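Local coordinates for protein ribonucleoside-diphosphate reductase subunit beta (Streptococcus sanguinis, PDB 4N83) that forms the metal-binding small subunit of class Ib ribonucleotide reductase, which probably makes deoxyribonucleotides for DNA synthesis, and here holds two manganese(II) ions, at residues D42-L47 / S109-K114; D80-H85 / G199-L204; T145-K150 / Q203-E208; L169-L172 / K176-N179. One frame throughout, in Å; residues are numbered along the deposited sequence.

Interaction 1 of 4, residues D42-L47 / S109-K114; sequences DDWRKL and STLNTK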
loop_
_atom_site.group_PDB
_atom_site.type_symbol
_atom_site.label_atom_id
_atom_site.label_comp_id
_atom_site.label_asym_id
_atom_site.label_seq_id
_atom_site.Cartn_x
_atom_site.Cartn_y
_atom_site.Cartn_z
ATOM N N ASP A 42 4.888 27.471 19.408
ATOM C CA ASP A 42 5.435 28.229 20.532
ATOM C C ASP A 42 6.947 28.027 20.664
ATOM O O ASP A 42 7.678 28.978 20.936
ATOM C CB ASP A 42 4.734 27.831 21.836
ATOM C CG ASP A 42 4.951 28.839 22.949
ATOM O OD1 ASP A 42 5.409 28.433 24.038
ATOM O OD2 ASP A 42 4.666 30.036 22.737
ATOM N N ASP A 43 7.405 26.788 20.467
ATOM C CA ASP A 43 8.834 26.450 20.562
ATOM C C ASP A 43 9.565 26.554 19.219
ATOM O O ASP A 43 10.786 26.721 19.190
ATOM C CB ASP A 43 9.013 25.040 21.141
ATOM C CG ASP A 43 8.851 25.004 22.648
ATOM O OD1 ASP A 43 9.735 25.536 23.353
ATOM O OD2 ASP A 43 7.847 24.440 23.129
ATOM N N TRP A 44 8.822 26.444 18.120
ATOM C CA TRP A 44 9.389 26.587 16.777
ATOM C C TRP A 44 9.867 28.016 16.526
ATOM O O TRP A 44 10.961 28.224 15.994
ATOM C CB TRP A 44 8.362 26.174 15.712
ATOM C CG TRP A 44 8.723 26.570 14.305
ATOM C CD1 TRP A 44 8.020 27.403 13.484
ATOM C CD2 TRP A 44 9.873 26.148 13.558
ATOM N NE1 TRP A 44 8.657 27.525 12.272
ATOM C CE2 TRP A 44 9.798 26.767 12.292
ATOM C CE3 TRP A 44 10.957 25.307 13.836
ATOM C CZ2 TRP A 44 10.768 26.573 11.305
ATOM C CZ3 TRP A 44 11.922 25.116 12.855
ATOM C CH2 TRP A 44 11.819 25.745 11.605
ATOM N N ARG A 45 9.050 28.995 16.914
ATOM C CA ARG A 45 9.385 30.411 16.725
ATOM C C ARG A 45 10.498 30.895 17.664
ATOM O O ARG A 45 11.053 31.975 17.456
ATOM C CB ARG A 45 8.134 31.295 16.866
ATOM C CG ARG A 45 7.589 31.428 18.281
ATOM C CD ARG A 45 6.189 32.026 18.283
ATOM N NE ARG A 45 5.620 32.084 19.630
ATOM C CZ ARG A 45 5.875 33.034 20.532
ATOM N NH1 ARG A 45 6.701 34.040 20.255
ATOM N NH2 ARG A 45 5.297 32.975 21.727
ATOM N N LYS A 46 10.822 30.103 18.687
ATOM C CA LYS A 46 11.971 30.375 19.557
ATOM C C LYS A 46 13.239 29.713 19.005
ATOM O O LYS A 46 13.895 28.927 19.694
ATOM C CB LYS A 46 11.698 29.879 20.983
ATOM C CG LYS A 46 10.553 30.585 21.689
ATOM C CD LYS A 46 10.310 29.985 23.066
ATOM C CE LYS A 46 9.104 30.611 23.746
ATOM N NZ LYS A 46 8.903 30.077 25.121
ATOM N N LEU A 47 13.568 30.033 17.754
ATOM C CA LEU A 47 14.765 29.514 17.088
ATOM C C LEU A 47 15.342 30.572 16.148
ATOM O O LEU A 47 14.606 31.394 15.599
ATOM C CB LEU A 47 14.440 28.247 16.289
ATOM C CG LEU A 47 13.968 27.000 17.044
ATOM C CD1 LEU A 47 13.503 25.945 16.055
ATOM C CD2 LEU A 47 15.057 26.433 17.943
ATOM N N SER A 109 3.540 22.830 6.494
ATOM C CA SER A 109 2.318 23.637 6.429
ATOM C C SER A 109 2.081 24.447 7.703
ATOM O O SER A 109 1.739 25.628 7.635
ATOM C CB SER A 109 1.103 22.751 6.152
ATOM O OG SER A 109 1.225 22.104 4.899
ATOM N N THR A 110 2.266 23.808 8.857
ATOM C CA THR A 110 2.041 24.460 10.146
ATOM C C THR A 110 3.162 25.446 10.471
ATOM O O THR A 110 2.902 26.616 10.752
ATOM C CB THR A 110 1.932 23.431 11.292
ATOM O OG1 THR A 110 1.129 22.321 10.873
ATOM C CG2 THR A 110 1.308 24.067 12.531
ATOM N N LEU A 111 4.402 24.966 10.423
ATOM C CA LEU A 111 5.570 25.773 10.789
ATOM C C LEU A 111 5.843 26.892 9.786
ATOM O O LEU A 111 5.932 28.061 10.165
ATOM C CB LEU A 111 6.822 24.893 10.922
ATOM C CG LEU A 111 7.028 24.146 12.243
ATOM C CD1 LEU A 111 5.848 23.249 12.595
ATOM C CD2 LEU A 111 8.317 23.337 12.183
ATOM N N ASN A 112 5.967 26.524 8.512
ATOM C CA ASN A 112 6.413 27.451 7.467
ATOM C C ASN A 112 5.270 28.061 6.656
ATOM O O ASN A 112 4.123 27.618 6.740
ATOM C CB ASN A 112 7.392 26.746 6.523
ATOM C CG ASN A 112 8.516 26.043 7.263
ATOM O OD1 ASN A 112 8.988 26.519 8.295
ATOM N ND2 ASN A 112 8.953 24.902 6.739
ATOM N N THR A 113 5.611 29.081 5.871
ATOM C CA THR A 113 4.658 29.789 5.012
ATOM C C THR A 113 4.696 29.260 3.576
ATOM O O THR A 113 5.592 28.496 3.211
ATOM C CB THR A 113 4.950 31.303 4.993
ATOM O OG1 THR A 113 6.272 31.535 4.490
ATOM C CG2 THR A 113 4.833 31.891 6.394
ATOM N N LYS A 114 3.725 29.688 2.769
ATOM C CA LYS A 114 3.562 29.221 1.384
ATOM C C LYS A 114 4.856 29.283 0.572
ATOM O O LYS A 114 5.274 28.283 -0.016
ATOM C CB LYS A 114 2.469 30.039 0.683
ATOM C CG LYS A 114 2.155 29.610 -0.743
ATOM C CD LYS A 114 1.006 30.424 -1.316
ATOM C CE LYS A 114 0.873 30.241 -2.821
ATOM N NZ LYS A 114 0.454 28.862 -3.196
#

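Interaction 2 of 4, residues D80-H85 / G199-L204; sequences DVRTAH and GYKFQL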
loop_
_atom_site.group_PDB
_atom_site.type_symbol
_atom_site.label_atom_id
_atom_site.label_comp_id
_atom_site.label_asym_id
_atom_site.label_seq_id
_atom_site.Cartn_x
_atom_site.Cartn_y
_atom_site.Cartn_z
ATOM N N ASP A 80 10.534 -9.458 -6.551
ATOM C CA ASP A 80 11.397 -10.538 -6.073
ATOM C C ASP A 80 10.821 -11.147 -4.797
ATOM O O ASP A 80 11.497 -11.244 -3.771
ATOM C CB ASP A 80 12.804 -9.997 -5.835
ATOM C CG ASP A 80 13.303 -9.171 -6.999
ATOM O OD1 ASP A 80 13.482 -9.736 -8.097
ATOM O OD2 ASP A 80 13.505 -7.954 -6.820
ATOM N N VAL A 81 9.563 -11.569 -4.890
ATOM C CA VAL A 81 8.804 -12.084 -3.747
ATOM C C VAL A 81 8.970 -13.598 -3.610
ATOM O O VAL A 81 9.089 -14.310 -4.609
ATOM C CB VAL A 81 7.305 -11.683 -3.868
ATOM C CG1 VAL A 81 6.363 -12.851 -3.592
ATOM C CG2 VAL A 81 6.998 -10.509 -2.950
ATOM N N ARG A 82 8.975 -14.078 -2.367
ATOM C CA ARG A 82 9.077 -15.508 -2.074
ATOM C C ARG A 82 7.688 -16.098 -1.846
ATOM O O ARG A 82 7.284 -17.035 -2.535
ATOM C CB ARG A 82 9.957 -15.746 -0.842
ATOM C CG ARG A 82 11.342 -15.122 -0.934
ATOM C CD ARG A 82 12.177 -15.435 0.296
ATOM N NE ARG A 82 12.529 -16.853 0.382
ATOM C CZ ARG A 82 13.580 -17.427 -0.207
ATOM N NH1 ARG A 82 14.427 -16.720 -0.953
ATOM N NH2 ARG A 82 13.788 -18.731 -0.047
ATOM N N THR A 83 6.965 -15.535 -0.881
ATOM C CA THR A 83 5.623 -15.994 -0.528
ATOM C C THR A 83 4.587 -14.961 -0.963
ATOM O O THR A 83 4.898 -13.778 -1.074
ATOM C CB THR A 83 5.488 -16.215 0.993
ATOM O OG1 THR A 83 5.409 -14.950 1.664
ATOM C CG2 THR A 83 6.678 -17.000 1.537
ATOM N N ALA A 84 3.353 -15.408 -1.186
ATOM C CA ALA A 84 2.259 -14.506 -1.565
ATOM C C ALA A 84 2.016 -13.438 -0.500
ATOM O O ALA A 84 1.676 -12.297 -0.815
ATOM C CB ALA A 84 0.984 -15.296 -1.814
ATOM N N HIS A 85 2.213 -13.822 0.759
ATOM C CA HIS A 85 1.966 -12.947 1.906
ATOM C C HIS A 85 2.990 -11.820 1.966
ATOM O O HIS A 85 2.675 -10.712 2.393
ATOM C CB HIS A 85 2.000 -13.753 3.209
ATOM C CG HIS A 85 1.334 -15.090 3.108
ATOM N ND1 HIS A 85 2.040 -16.259 2.924
ATOM C CD2 HIS A 85 0.027 -15.442 3.140
ATOM C CE1 HIS A 85 1.198 -17.274 2.859
ATOM N NE2 HIS A 85 -0.030 -16.805 2.988
ATOM N N GLY A 199 15.724 -7.191 5.758
ATOM C CA GLY A 199 16.996 -7.806 6.131
ATOM C C GLY A 199 16.908 -9.292 6.447
ATOM O O GLY A 199 17.892 -10.017 6.300
ATOM N N TYR A 200 15.740 -9.747 6.896
ATOM C CA TYR A 200 15.520 -11.169 7.167
ATOM C C TYR A 200 15.392 -11.968 5.872
ATOM O O TYR A 200 16.021 -13.017 5.721
ATOM C CB TYR A 200 14.273 -11.384 8.029
ATOM C CG TYR A 200 13.756 -12.803 7.976
ATOM C CD1 TYR A 200 14.507 -13.856 8.487
ATOM C CD2 TYR A 200 12.525 -13.097 7.399
ATOM C CE1 TYR A 200 14.044 -15.158 8.435
ATOM C CE2 TYR A 200 12.052 -14.397 7.342
ATOM C CZ TYR A 200 12.815 -15.423 7.862
ATOM O OH TYR A 200 12.351 -16.718 7.810
ATOM N N LYS A 201 14.565 -11.473 4.953
ATOM C CA LYS A 201 14.375 -12.111 3.646
ATOM C C LYS A 201 15.661 -12.106 2.817
ATOM O O LYS A 201 15.840 -12.944 1.934
ATOM C CB LYS A 201 13.245 -11.423 2.869
ATOM C CG LYS A 201 11.851 -11.719 3.402
ATOM C CD LYS A 201 11.382 -13.109 2.994
ATOM C CE LYS A 201 10.058 -13.479 3.644
ATOM N NZ LYS A 201 9.668 -14.889 3.357
ATOM N N PHE A 202 16.541 -11.150 3.105
ATOM C CA PHE A 202 17.880 -11.105 2.520
ATOM C C PHE A 202 18.720 -12.303 2.973
ATOM O O PHE A 202 19.372 -12.952 2.155
ATOM C CB PHE A 202 18.565 -9.782 2.898
ATOM C CG PHE A 202 20.013 -9.709 2.509
ATOM C CD1 PHE A 202 20.385 -9.338 1.225
ATOM C CD2 PHE A 202 21.007 -9.997 3.436
ATOM C CE1 PHE A 202 21.720 -9.266 0.869
ATOM C CE2 PHE A 202 22.344 -9.927 3.086
ATOM C CZ PHE A 202 22.701 -9.560 1.800
ATOM N N GLN A 203 18.690 -12.595 4.272
ATOM C CA GLN A 203 19.466 -13.701 4.851
ATOM C C GLN A 203 19.004 -15.084 4.385
ATOM O O GLN A 203 19.779 -16.038 4.420
ATOM C CB GLN A 203 19.431 -13.639 6.381
ATOM C CG GLN A 203 20.186 -12.457 6.969
ATOM C CD GLN A 203 19.895 -12.255 8.446
ATOM O OE1 GLN A 203 19.834 -13.216 9.213
ATOM N NE2 GLN A 203 19.721 -11.002 8.853
ATOM N N LEU A 204 17.744 -15.195 3.968
ATOM C CA LEU A 204 17.234 -16.442 3.393
ATOM C C LEU A 204 17.872 -16.707 2.036
ATOM O O LEU A 204 18.367 -17.804 1.782
ATOM C CB LEU A 204 15.703 -16.413 3.261
ATOM C CG LEU A 204 14.908 -17.105 4.374
ATOM C CD1 LEU A 204 15.329 -16.636 5.760
ATOM C CD2 LEU A 204 13.417 -16.885 4.166
#

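Interaction 3 of 4, residues T145-K150 / Q203-E208; sequences TALEKK and QLAFNE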
loop_
_atom_site.group_PDB
_atom_site.type_symbol
_atom_site.label_atom_id
_atom_site.label_comp_id
_atom_site.label_asym_id
_atom_site.label_seq_id
_atom_site.Cartn_x
_atom_site.Cartn_y
_atom_site.Cartn_z
ATOM N N THR A 145 20.270 -6.782 -8.985
ATOM C CA THR A 145 19.620 -8.092 -8.832
ATOM C C THR A 145 18.926 -8.264 -7.474
ATOM O O THR A 145 19.110 -7.459 -6.558
ATOM C CB THR A 145 20.629 -9.245 -9.028
ATOM O OG1 THR A 145 21.775 -9.034 -8.193
ATOM C CG2 THR A 145 21.067 -9.330 -10.483
ATOM N N ALA A 146 18.128 -9.326 -7.364
ATOM C CA ALA A 146 17.318 -9.592 -6.173
ATOM C C ALA A 146 18.167 -9.998 -4.969
ATOM O O ALA A 146 18.333 -11.187 -4.684
ATOM C CB ALA A 146 16.290 -10.672 -6.475
ATOM N N LEU A 147 18.671 -8.989 -4.258
ATOM C CA LEU A 147 19.567 -9.153 -3.100
ATOM C C LEU A 147 20.299 -7.832 -2.892
ATOM O O LEU A 147 20.451 -7.361 -1.765
ATOM C CB LEU A 147 20.594 -10.285 -3.298
ATOM C CG LEU A 147 20.899 -11.182 -2.092
ATOM C CD1 LEU A 147 19.637 -11.735 -1.445
ATOM C CD2 LEU A 147 21.817 -12.320 -2.509
ATOM N N GLU A 148 20.753 -7.253 -4.002
ATOM C CA GLU A 148 21.376 -5.931 -4.016
ATOM C C GLU A 148 20.352 -4.831 -3.724
ATOM O O GLU A 148 20.678 -3.822 -3.095
ATOM C CB GLU A 148 22.036 -5.678 -5.377
ATOM C CG GLU A 148 23.182 -6.629 -5.703
ATOM C CD GLU A 148 23.616 -6.563 -7.157
ATOM O OE1 GLU A 148 23.388 -5.523 -7.810
ATOM O OE2 GLU A 148 24.189 -7.557 -7.647
ATOM N N LYS A 149 19.120 -5.033 -4.186
ATOM C CA LYS A 149 18.025 -4.093 -3.937
ATOM C C LYS A 149 17.578 -4.109 -2.474
ATOM O O LYS A 149 17.145 -3.087 -1.943
ATOM C CB LYS A 149 16.840 -4.397 -4.856
ATOM C CG LYS A 149 17.145 -4.157 -6.326
ATOM C CD LYS A 149 15.992 -4.560 -7.232
ATOM C CE LYS A 149 15.932 -6.066 -7.425
ATOM N NZ LYS A 149 14.986 -6.455 -8.507
ATOM N N LYS A 150 17.686 -5.270 -1.830
ATOM C CA LYS A 150 17.374 -5.398 -0.405
ATOM C C LYS A 150 18.426 -4.720 0.473
ATOM O O LYS A 150 18.095 -4.150 1.511
ATOM C CB LYS A 150 17.235 -6.872 -0.013
ATOM C CG LYS A 150 16.006 -7.547 -0.601
ATOM C CD LYS A 150 15.872 -8.987 -0.129
ATOM C CE LYS A 150 14.511 -9.571 -0.477
ATOM N NZ LYS A 150 14.299 -9.710 -1.945
ATOM N N GLN A 203 18.690 -12.595 4.272
ATOM C CA GLN A 203 19.466 -13.701 4.851
ATOM C C GLN A 203 19.004 -15.084 4.385
ATOM O O GLN A 203 19.779 -16.038 4.420
ATOM C CB GLN A 203 19.431 -13.639 6.381
ATOM C CG GLN A 203 20.186 -12.457 6.969
ATOM C CD GLN A 203 19.895 -12.255 8.446
ATOM O OE1 GLN A 203 19.834 -13.216 9.213
ATOM N NE2 GLN A 203 19.721 -11.002 8.853
ATOM N N LEU A 204 17.744 -15.195 3.968
ATOM C CA LEU A 204 17.234 -16.442 3.393
ATOM C C LEU A 204 17.872 -16.707 2.036
ATOM O O LEU A 204 18.367 -17.804 1.782
ATOM C CB LEU A 204 15.703 -16.413 3.261
ATOM C CG LEU A 204 14.908 -17.105 4.374
ATOM C CD1 LEU A 204 15.329 -16.636 5.760
ATOM C CD2 LEU A 204 13.417 -16.885 4.166
ATOM N N ALA A 205 17.867 -15.693 1.174
ATOM C CA ALA A 205 18.452 -15.800 -0.163
ATOM C C ALA A 205 19.980 -15.660 -0.157
ATOM O O ALA A 205 20.631 -15.959 -1.157
ATOM C CB ALA A 205 17.829 -14.770 -1.094
ATOM N N PHE A 206 20.544 -15.204 0.961
ATOM C CA PHE A 206 21.998 -15.087 1.118
ATOM C C PHE A 206 22.633 -16.434 1.484
ATOM O O PHE A 206 23.720 -16.761 1.004
ATOM C CB PHE A 206 22.325 -14.036 2.186
ATOM C CG PHE A 206 23.797 -13.841 2.429
ATOM C CD1 PHE A 206 24.570 -13.112 1.536
ATOM C CD2 PHE A 206 24.406 -14.373 3.561
ATOM C CE1 PHE A 206 25.924 -12.925 1.762
ATOM C CE2 PHE A 206 25.759 -14.190 3.791
ATOM C CZ PHE A 206 26.520 -13.465 2.890
ATOM N N ASN A 207 21.949 -17.204 2.329
ATOM C CA ASN A 207 22.424 -18.530 2.753
ATOM C C ASN A 207 22.105 -19.659 1.759
ATOM O O ASN A 207 22.517 -20.801 1.963
ATOM C CB ASN A 207 21.865 -18.878 4.142
ATOM C CG ASN A 207 22.595 -18.156 5.263
ATOM O OD1 ASN A 207 23.713 -18.522 5.624
ATOM N ND2 ASN A 207 21.962 -17.131 5.825
ATOM N N GLU A 208 21.374 -19.338 0.692
ATOM C CA GLU A 208 21.105 -20.297 -0.386
ATOM C C GLU A 208 22.212 -20.293 -1.447
ATOM O O GLU A 208 22.381 -21.272 -2.175
ATOM C CB GLU A 208 19.753 -20.003 -1.037
ATOM C CG GLU A 208 18.568 -20.414 -0.176
ATOM C CD GLU A 208 17.238 -19.914 -0.709
ATOM O OE1 GLU A 208 17.227 -19.011 -1.574
ATOM O OE2 GLU A 208 16.193 -20.427 -0.256
#

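Interaction 4 of 4, residues L169-L172 / K176-N179; sequences LYYL and KLAN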
loop_
_atom_site.group_PDB
_atom_site.type_symbol
_atom_site.label_atom_id
_atom_site.label_comp_id
_atom_site.label_asym_id
_atom_site.label_seq_id
_atom_site.Cartn_x
_atom_site.Cartn_y
_atom_site.Cartn_z
ATOM N N LEU A 169 15.401 14.387 16.858
ATOM C CA LEU A 169 15.703 13.598 18.056
ATOM C C LEU A 169 16.493 14.415 19.084
ATOM O O LEU A 169 16.342 14.212 20.292
ATOM C CB LEU A 169 16.487 12.331 17.690
ATOM C CG LEU A 169 15.740 11.247 16.904
ATOM C CD1 LEU A 169 16.714 10.198 16.386
ATOM C CD2 LEU A 169 14.656 10.597 17.751
ATOM N N TYR A 170 17.337 15.326 18.600
ATOM C CA TYR A 170 18.095 16.232 19.466
ATOM C C TYR A 170 17.160 17.164 20.239
ATOM O O TYR A 170 17.316 17.342 21.448
ATOM C CB TYR A 170 19.105 17.046 18.641
ATOM C CG TYR A 170 19.709 18.234 19.364
ATOM C CD1 TYR A 170 20.831 18.087 20.176
ATOM C CD2 TYR A 170 19.163 19.509 19.224
ATOM C CE1 TYR A 170 21.385 19.173 20.834
ATOM C CE2 TYR A 170 19.710 20.600 19.880
ATOM C CZ TYR A 170 20.820 20.427 20.681
ATOM O OH TYR A 170 21.364 21.511 21.331
ATOM N N TYR A 171 16.193 17.748 19.536
ATOM C CA TYR A 171 15.232 18.663 20.156
ATOM C C TYR A 171 14.272 17.945 21.105
ATOM O O TYR A 171 13.901 18.498 22.142
ATOM C CB TYR A 171 14.448 19.434 19.088
ATOM C CG TYR A 171 15.277 20.472 18.362
ATOM C CD1 TYR A 171 15.754 21.598 19.028
ATOM C CD2 TYR A 171 15.585 20.333 17.010
ATOM C CE1 TYR A 171 16.515 22.553 18.373
ATOM C CE2 TYR A 171 16.344 21.283 16.346
ATOM C CZ TYR A 171 16.807 22.391 17.031
ATOM O OH TYR A 171 17.562 23.340 16.378
ATOM N N LEU A 172 13.875 16.722 20.755
ATOM C CA LEU A 172 13.020 15.902 21.623
ATOM C C LEU A 172 13.695 15.631 22.968
ATOM O O LEU A 172 13.028 15.571 24.001
ATOM C CB LEU A 172 12.666 14.574 20.942
ATOM C CG LEU A 172 11.756 13.608 21.714
ATOM C CD1 LEU A 172 10.416 14.248 22.045
ATOM C CD2 LEU A 172 11.552 12.323 20.925
ATOM N N LYS A 176 11.823 19.896 23.313
ATOM C CA LYS A 176 11.472 20.904 22.312
ATOM C C LYS A 176 10.934 20.209 21.060
ATOM O O LYS A 176 11.380 19.112 20.722
ATOM C CB LYS A 176 12.706 21.737 21.942
ATOM C CG LYS A 176 13.437 22.363 23.125
ATOM C CD LYS A 176 13.078 23.828 23.330
ATOM C CE LYS A 176 13.834 24.729 22.364
ATOM N NZ LYS A 176 13.684 26.171 22.706
ATOM N N LEU A 177 9.984 20.849 20.380
ATOM C CA LEU A 177 9.380 20.300 19.158
ATOM C C LEU A 177 8.857 18.875 19.380
ATOM O O LEU A 177 9.304 17.927 18.731
ATOM C CB LEU A 177 10.386 20.328 17.997
ATOM C CG LEU A 177 11.035 21.673 17.662
ATOM C CD1 LEU A 177 12.094 21.489 16.586
ATOM C CD2 LEU A 177 10.000 22.697 17.221
ATOM N N ALA A 178 7.900 18.741 20.298
ATOM C CA ALA A 178 7.403 17.431 20.732
ATOM C C ALA A 178 6.579 16.717 19.659
ATOM O O ALA A 178 6.808 15.541 19.373
ATOM C CB ALA A 178 6.586 17.577 22.009
ATOM N N ASN A 179 5.621 17.433 19.077
ATOM C CA ASN A 179 4.755 16.879 18.032
ATOM C C ASN A 179 5.480 16.671 16.703
ATOM O O ASN A 179 5.150 15.757 15.947
ATOM C CB ASN A 179 3.531 17.775 17.825
ATOM C CG ASN A 179 2.650 17.850 19.060
ATOM O OD1 ASN A 179 2.290 16.824 19.640
ATOM N ND2 ASN A 179 2.292 19.064 19.466
#

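Interaction 1 of 4, residues D42-L47 / S109-K114
Leu-111 lies flat against the indole of Trp-44, and this apolar packing makes up most of the contact. Its CG stands 3.5 Å from the centroid of the five-membered ring, 6° off the normal, a CH-pi approach from directly above the face. CD2 continues the cover across the ring fusion, 3.5 Å from Trp-44 CD2, while Leu-111 CB sits over the NE1 side. Trp-44 carries CG opposite its own nitrogen (chi1 167°), which swings the indole out from helix 41-44 toward Leu-111, and the branching of leucine lets CB, CG and CD2 all lie on the ring at once. Trp-44 also packs on Val-55 of helix 49-78.

A smaller contact sets an amide oxygen against a ring carbon: Asn-112 OD1 comes obliquely to within 3.5 Å of Trp-44 CZ2, the amide and indole planes lying 57° apart.

Charge enters in two places. Lys-52, also of helix 49-78, makes a cation-pi contact with Trp-44, and within 42-47 a salt bridge joins Arg-45 NH2 to Asp-42 OD2 (3.2 Å), tying the short helix to the residue that follows Trp-44.

Asn-112 is the first residue to leave helical geometry after helix 84-111, and Thr-113 is the N-cap of helix 114-124, its N held by Glu-116. The arrangement is thus a tryptophan from a short helix packed on a helix-to-helix corner of the all-helical, ferritin-like R2 fold.

Interaction 2 of 4, residues D80-H85 / G199-L204
Thr-83 OG1 is held by two groups, the backbone N of Glu-86 and Asp-18 OD2, so this hydroxyl caps helix 84-111 and ties its start to helix 16-27. A threonine suits the N-cap because its hydroxyl can accept from a backbone N of the first turn while the methyl serves another neighbour. With chi1 at 74° that methyl, CG2, faces helix 178-206, where it lies 4.1 Å from Lys-201 NZ.

Lys-201 is turned at chi2 (-77°), and its chain runs obliquely over Arg-82, CD to CD at 3.6 Å. Both residues thus pack through their aliphatic parts, although Arg-82 NE and Lys-201 NZ are like charges 4.6 Å apart. Each has an acid of its own: Lys-201 NZ forms a salt bridge with Asp-15, and Arg-82 NH2 with Glu-208, which would offset the repulsion.

Leu-204 supplies the apolar floor for the arginine. Its CB lies 4.2 Å from Arg-82 CZ, over the middle of one guanidinium face, and CD2 is 3.9 Å from NE. A flat guanidinium can rest on a leucine and leave NH2 for Glu-208. The whole is a capped helix start braced against a long helix of the R2 bundle.

Interaction 3 of 4, residues T145-K150 / Q203-E208
This contact joins the entry to helix 148-160 with the C-terminal end of helix 178-206, at one end of the helical bundle of the R2 fold. Leu-147, the N-cap residue of helix 148-160, carries it: its CD1 reaches 3.6 Å from Ala-205 CB and 4.3 Å from Phe-206 N, while CD2 lies 4.1 Å from Ala-205 O. The two methyls of the leucine therefore rest on both the methyl and the backbone of the last helical turn. The small Ala-205 suits the spot, since it lets the neighbouring chain come close to the helix; the Phe-206 ring stands to one side and packs on Gln-214.

The helix end has its own polar fastening. Gln-203 O accepts from both the N and the side-chain ND2 of Asn-207, the latter at 2.8 Å with an N-H...O angle of 158° and the acceptor close to the amide plane. On the other side, Thr-145 OG1 gives a weak bond to Glu-148 OE2.

Leu-147 is buried further by Phe-202, Leu-209 and Leu-217. A leucine side chain cannot cap the helix it precedes. What it brings is hydrocarbon, and the contact is mainly apolar, with shape fit and exclusion of water its likely source of stability.

Interaction 4 of 4, residues L169-L172 / K176-N179
A tight connection between consecutive helices is the setting here: helix 162-173 ends, and within a few residues the chain starts helix 178-206, the long helix that also carries the metal ligands Glu-191 and His-194. The backbone makes the central bond. Lys-176 N donates to Tyr-171 O at 2.8 Å with an N-H...O angle of 156°; the donor stands above the carbonyl plane, 35° out of it. A carbonyl in the last turn of a helix lacks some of the usual helical donors ahead of it, and the returning chain supplies one. Lys-176 CB follows its N in, 3.5 Å from the same Tyr-171 O and 4.1 Å from Tyr-171 CB.

The side chains add an apolar layer. Leu-177 lies alongside Tyr-171, both pointing the same way, with Leu-177 CD1 over the ring face, 3.7 Å from Tyr-171 CD2, a CH-pi contact placed toward the CG end. Tyr-170 CD2 covers the opposite face, leaving the ring between a leucine methyl and a second tyrosine. Leu-177, at the N-cap, has both backbone angles positive, a left-handed conformation that probably helps turn the chain into helix 178-206.

Lys-176 behaves differently beyond its first carbons: bends at chi2 and chi3 carry the amine away from helix 162-173 to the side where Asp-43 lies. The chemistry thus divides the labour, a backbone bond fixing where the chain turns and an aromatic-aliphatic layer setting how the two helix ends pack.

How the interactions relate
The four contacts form two clusters on opposite sides of the chain's centre, all partly buried. Interactions 1 and 4 touch, centres 13 Å apart: Trp-44 packs on Leu-177, and the aliphatic part of Lys-176 on Asp-43. Each is built on an aromatic ring covered by a leucine, Trp-44 by Leu-111 and Tyr-171 by Leu-177. Interactions 2 and 3, centres 8 Å apart, share Gln-203 and Leu-204 and are stitched by salt bridges, Asp-80 to Lys-149 and that of the arginine. There the charged chains of interaction 2 lie beside the apolar leucine-alanine contact of interaction 3. Helix 178-206 serves interactions 2, 3 and 4, whereas helix 84-111 spans from interaction 2 to interaction 1. Only interaction 4 is bridged by a backbone bond.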